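Local coordinates for protein peroxisomal acyl-coenzyme A oxidase 1 (Arabidopsis thaliana, PDB 1W07) that catalyses the FAD-dependent, oxygen-consuming desaturation of long- and medium-chain acyl-CoAs to 2-trans-enoyl-CoAs in peroxisomal beta-oxidation, at residues Ser144-Leu149 with Tyr199-Phe204; Ile164-Pro167 with Ala171-Trp174. The protein carries 1 engineered substitution. One frame throughout, in Å; residues are numbered along the deposited sequence. Where two conformers were deposited one is given.

Contact 1. Residues Ser144-Leu149 with Tyr199-Phe204. With FAD (flavin-adenine dinucleotide), chain I.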
# COMPACT_ATOMS: atom_id res chain seq x y z
N SER B 144 -17.72 -12.71 1.31
CA SER B 144 -18.08 -12.33 2.67
C SER B 144 -19.46 -12.87 3.06
O SER B 144 -19.66 -13.32 4.20
CB SER B 144 -18.06 -10.81 2.82
OG SER B 144 -16.74 -10.29 2.73
N ASN B 145 -20.41 -12.82 2.14
CA ASN B 145 -21.76 -13.30 2.42
C ASN B 145 -21.92 -14.78 2.10
O ASN B 145 -22.50 -15.15 1.07
CB ASN B 145 -22.81 -12.50 1.64
CG ASN B 145 -24.22 -12.99 1.90
OD1 ASN B 145 -24.52 -13.46 3.00
ND2 ASN B 145 -25.09 -12.87 0.91
N VAL B 146 -21.41 -15.62 3.00
CA VAL B 146 -21.48 -17.06 2.82
C VAL B 146 -22.91 -17.57 2.65
O VAL B 146 -23.14 -18.52 1.91
CB VAL B 146 -20.81 -17.81 4.01
CG1 VAL B 146 -20.73 -19.31 3.71
CG2 VAL B 146 -19.42 -17.26 4.24
N GLN B 147 -23.86 -16.95 3.34
CA GLN B 147 -25.25 -17.40 3.24
C GLN B 147 -25.83 -17.18 1.85
O GLN B 147 -26.92 -17.67 1.55
CB GLN B 147 -26.11 -16.68 4.29
CG GLN B 147 -25.69 -17.00 5.72
CD GLN B 147 -25.71 -18.50 6.01
OE1 GLN B 147 -26.74 -19.15 5.87
NE2 GLN B 147 -24.56 -19.04 6.41
N GLY B 148 -25.08 -16.47 1.00
CA GLY B 148 -25.53 -16.22 -0.36
C GLY B 148 -24.97 -17.19 -1.39
O GLY B 148 -25.26 -17.04 -2.57
N LEU B 149 -24.17 -18.17 -0.96
CA LEU B 149 -23.60 -19.15 -1.89
C LEU B 149 -24.71 -19.73 -2.76
O LEU B 149 -25.81 -19.97 -2.27
CB LEU B 149 -22.91 -20.29 -1.14
CG LEU B 149 -21.70 -19.90 -0.29
CD1 LEU B 149 -21.06 -21.15 0.30
CD2 LEU B 149 -20.71 -19.12 -1.15
N TYR B 199 -32.10 -25.96 3.29
CA TYR B 199 -31.73 -25.91 4.70
C TYR B 199 -30.46 -25.12 5.02
O TYR B 199 -29.91 -25.23 6.11
CB TYR B 199 -31.59 -27.33 5.26
CG TYR B 199 -32.90 -28.05 5.44
CD1 TYR B 199 -33.49 -28.76 4.39
CD2 TYR B 199 -33.58 -28.00 6.66
CE1 TYR B 199 -34.72 -29.40 4.56
CE2 TYR B 199 -34.80 -28.64 6.83
CZ TYR B 199 -35.37 -29.34 5.78
OH TYR B 199 -36.58 -29.97 5.96
N GLY B 200 -30.00 -24.32 4.07
CA GLY B 200 -28.80 -23.54 4.31
C GLY B 200 -27.49 -24.15 3.87
O GLY B 200 -27.44 -25.26 3.33
N ILE B 201 -26.41 -23.42 4.14
CA ILE B 201 -25.07 -23.83 3.76
C ILE B 201 -24.50 -24.94 4.63
O ILE B 201 -24.47 -24.83 5.86
CB ILE B 201 -24.10 -22.62 3.82
CG1 ILE B 201 -24.69 -21.43 3.06
CG2 ILE B 201 -22.74 -23.02 3.28
CD1 ILE B 201 -24.94 -21.68 1.60
N HIS B 202 -24.03 -26.00 3.99
CA HIS B 202 -23.42 -27.14 4.67
C HIS B 202 -22.15 -27.56 3.94
O HIS B 202 -21.93 -27.17 2.79
CB HIS B 202 -24.39 -28.32 4.70
CG HIS B 202 -25.50 -28.17 5.71
ND1 HIS B 202 -26.58 -27.35 5.51
CD2 HIS B 202 -25.65 -28.71 6.94
CE1 HIS B 202 -27.36 -27.38 6.58
NE2 HIS B 202 -26.81 -28.19 7.46
N GLY B 203 -21.33 -28.36 4.62
CA GLY B 203 -20.09 -28.83 4.04
C GLY B 203 -20.20 -30.26 3.51
O GLY B 203 -20.76 -31.13 4.18
N PHE B 204 -19.66 -30.48 2.32
CA PHE B 204 -19.70 -31.78 1.66
C PHE B 204 -18.31 -32.14 1.11
O PHE B 204 -17.64 -31.30 0.52
CB PHE B 204 -20.69 -31.74 0.50
CG PHE B 204 -22.10 -31.37 0.91
CD1 PHE B 204 -23.06 -32.36 1.09
CD2 PHE B 204 -22.45 -30.04 1.12
CE1 PHE B 204 -24.36 -32.02 1.47
CE2 PHE B 204 -23.75 -29.69 1.50
CZ PHE B 204 -24.71 -30.69 1.68
PA FAD I . -16.95 -8.27 -0.48
O1A FAD I . -17.41 -8.84 0.80
O2A FAD I . -17.81 -8.43 -1.67
O5B FAD I . -16.62 -6.71 -0.25
C5B FAD I . -16.25 -5.87 -1.35
C4B FAD I . -16.37 -4.40 -0.93
O4B FAD I . -17.73 -4.18 -0.51
C3B FAD I . -15.48 -4.09 0.27
O3B FAD I . -15.15 -2.69 0.27
C2B FAD I . -16.39 -4.43 1.44
O2B FAD I . -16.05 -3.64 2.58
C1B FAD I . -17.73 -3.92 0.91
N9A FAD I . -18.87 -4.59 1.58
C8A FAD I . -19.30 -5.83 1.34
N7A FAD I . -20.33 -6.11 2.13
C5A FAD I . -20.56 -5.04 2.88
C6A FAD I . -21.50 -4.74 3.86
N6A FAD I . -22.37 -5.65 4.29
N1A FAD I . -21.48 -3.46 4.44
C2A FAD I . -20.52 -2.53 4.03
N3A FAD I . -19.64 -2.86 3.11
C4A FAD I . -19.64 -4.07 2.53
N1 FAD I . -12.09 -18.61 -0.01
C2 FAD I . -12.27 -19.98 0.23
O2 FAD I . -13.40 -20.44 0.34
N3 FAD I . -11.14 -20.81 0.34
C4 FAD I . -9.85 -20.27 0.20
O4 FAD I . -8.87 -21.00 0.33
C4X FAD I . -9.69 -18.92 -0.07
N5 FAD I . -8.41 -18.38 -0.29
C5X FAD I . -8.23 -17.02 -0.57
C6 FAD I . -6.97 -16.54 -0.90
C7 FAD I . -6.81 -15.21 -1.30
C7M FAD I . -5.41 -14.72 -1.67
C8 FAD I . -7.93 -14.37 -1.36
C8M FAD I . -7.78 -12.90 -1.79
C9 FAD I . -9.18 -14.85 -1.02
C9A FAD I . -9.35 -16.18 -0.62
N10 FAD I . -10.62 -16.70 -0.35
C10 FAD I . -10.79 -18.08 -0.16
C1' FAD I . -11.82 -15.84 -0.36
C2' FAD I . -11.89 -15.01 0.93
O2' FAD I . -11.82 -15.88 2.06
C3' FAD I . -13.13 -14.12 1.05
O3' FAD I . -14.31 -14.92 0.96
C4' FAD I . -13.18 -13.04 -0.04
O4' FAD I . -11.88 -12.57 -0.38
C5' FAD I . -14.04 -11.88 0.45
O5' FAD I . -13.97 -10.78 -0.46
P FAD I . -15.25 -10.36 -1.34
O1P FAD I . -14.81 -10.35 -2.75
O2P FAD I . -16.40 -11.20 -0.95
O3P FAD I . -15.49 -8.85 -0.84
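With CG1 of I201 anti to its carbonyl carbon (chi1 -50°), the side chain of I201 reaches out from strand 197-207 and lays its longer branch against the 3-10 turn 146-148; the bend at chi2 (-61°) carries CD1 toward V146 O and L149 CB. CG1 comes within 3.5 Å of the carbonyl O of V146, whose oxygen also accepts the backbone N-H of L149. Further out, I201 CD1 packs 3.7 Å from L149 CB, the two side chains crossing at about a right angle. Q147 bends at chi2 (-56°), which brings its amide NE2 4.1 Å from I201 CG1 at the exposed margin. A beta-branched residue suits the place: CG1 lies against the turn, while CG2 faces L149 CD1 at 3.9 Å, with V146 CG1 a looser neighbour. Cut back to alanine, this position would probably leave a gap beside L149 CB and V146. At the other end of segment 144-149, the backbone N of S144 donates to FAD O2P at 3.0 Å, and N145 meets Q312 and E321 of the second subunit. R191 of strand 185-194 binds the carbonyls of Q147 and L149, and Y189 of that strand touches both L149 and I201.

Contact 2. Residues Ile164-Pro167 with Ala171-Trp174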
# COMPACT_ATOMS: atom_id res chain seq x y z
N ILE B 164 -24.32 -32.37 -6.43
CA ILE B 164 -23.69 -31.05 -6.30
C ILE B 164 -23.75 -30.38 -7.67
O ILE B 164 -23.33 -30.99 -8.66
CB ILE B 164 -22.22 -31.17 -5.88
CG1 ILE B 164 -22.08 -32.15 -4.70
CG2 ILE B 164 -21.66 -29.79 -5.51
CD1 ILE B 164 -22.85 -31.74 -3.43
N HIS B 165 -24.25 -29.15 -7.73
CA HIS B 165 -24.35 -28.46 -9.01
C HIS B 165 -24.06 -26.97 -8.95
O HIS B 165 -24.31 -26.31 -7.94
CB HIS B 165 -25.75 -28.67 -9.61
CG HIS B 165 -25.87 -28.23 -11.04
ND1 HIS B 165 -25.12 -28.77 -12.06
CD2 HIS B 165 -26.67 -27.29 -11.62
CE1 HIS B 165 -25.45 -28.19 -13.20
NE2 HIS B 165 -26.38 -27.29 -12.96
N THR B 166 -23.52 -26.44 -10.05
CA THR B 166 -23.20 -25.02 -10.16
C THR B 166 -24.27 -24.39 -11.05
O THR B 166 -24.16 -24.41 -12.28
CB THR B 166 -21.80 -24.82 -10.80
OG1 THR B 166 -20.82 -25.53 -10.03
CG2 THR B 166 -21.44 -23.33 -10.83
N PRO B 167 -25.32 -23.82 -10.43
CA PRO B 167 -26.44 -23.18 -11.13
C PRO B 167 -26.04 -22.23 -12.25
O PRO B 167 -26.49 -22.39 -13.39
CB PRO B 167 -27.17 -22.46 -10.00
CG PRO B 167 -26.95 -23.36 -8.84
CD PRO B 167 -25.48 -23.72 -8.97
N ALA B 171 -21.81 -18.91 -9.67
CA ALA B 171 -21.88 -19.90 -8.59
C ALA B 171 -20.57 -20.68 -8.53
O ALA B 171 -20.32 -21.42 -7.59
CB ALA B 171 -23.05 -20.86 -8.83
N SER B 172 -19.74 -20.50 -9.55
CA SER B 172 -18.45 -21.19 -9.62
C SER B 172 -17.57 -20.87 -8.40
O SER B 172 -17.47 -19.72 -7.99
CB SER B 172 -17.70 -20.79 -10.89
OG SER B 172 -18.50 -20.99 -12.05
N LYS B 173 -16.93 -21.89 -7.84
CA LYS B 173 -16.04 -21.69 -6.69
C LYS B 173 -14.89 -20.87 -7.25
O LYS B 173 -14.48 -21.07 -8.40
CB LYS B 173 -15.52 -23.02 -6.14
CG LYS B 173 -16.61 -23.87 -5.52
CD LYS B 173 -17.33 -23.08 -4.44
CE LYS B 173 -18.50 -23.86 -3.86
NZ LYS B 173 -19.23 -23.12 -2.78
N TRP B 174 -14.37 -19.94 -6.46
CA TRP B 174 -13.32 -19.05 -6.93
C TRP B 174 -12.51 -18.54 -5.74
O TRP B 174 -13.07 -17.99 -4.80
CB TRP B 174 -14.00 -17.88 -7.67
CG TRP B 174 -13.10 -17.00 -8.48
CD1 TRP B 174 -12.33 -15.96 -8.03
CD2 TRP B 174 -12.83 -17.12 -9.88
NE1 TRP B 174 -11.61 -15.43 -9.06
CE2 TRP B 174 -11.90 -16.12 -10.21
CE3 TRP B 174 -13.30 -17.98 -10.89
CZ2 TRP B 174 -11.41 -15.95 -11.52
CZ3 TRP B 174 -12.82 -17.82 -12.18
CH2 TRP B 174 -11.87 -16.81 -12.48
O HOH W 1 -19.87 -24.17 -7.73
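T166 and A171 bring their CA atoms to 5.5 Å where the chain, leaving strand 161-165 in the beta domain in the middle of the acyl-CoA dehydrogenase fold, changes direction to enter the short strand 173-174. The segments are not paired as strands: T166 and P167 have already left theirs, A171 has helical-type backbone angles (phi/psi -86°/-11°), and contact is made by side chains and one water. CG2 of T166, anti to the backbone N, projects across the turn to 3.6 Å from CB of A171 and 3.5 Å from the backbone N of S172. CD of P167 lies 3.8 Å from the same A171 CB, next to the threonine methyl. Alanine fits such a close approach, and threonine supplies both a methyl for packing and a hydroxyl that meets a water and a backbone N-H. That N-H belongs to F244 in strand 240-244, to which T166 OG1 is bonded. Just beyond, K173 sends NZ away to a salt bridge with E139. The water finishes the closure, 2.8 Å from T166 OG1 and donating to the carbonyl O of A171 at 2.8 Å.

In the fold
Both contacts belong to the acyl-CoA dehydrogenase-type middle domain, with centres about 12 Å apart, and contact 2 is nested along the chain inside the loop that contact 1 closes. The six-stranded mixed sheet is common to them: 161-165 and 197-207 are two of its strands, while 173-174 belongs to a separate three-stranded antiparallel sheet. Contact 2 therefore spans the passage from one sheet to the other, and contact 1 fastens the FAD-binding loop to the first. They touch directly where L149 CD1 lies 4.1 Å from K173 NZ. Both also meet the second subunit, which contributes residues to the FAD site, consistent with a cofactor held where the homodimer's chains join.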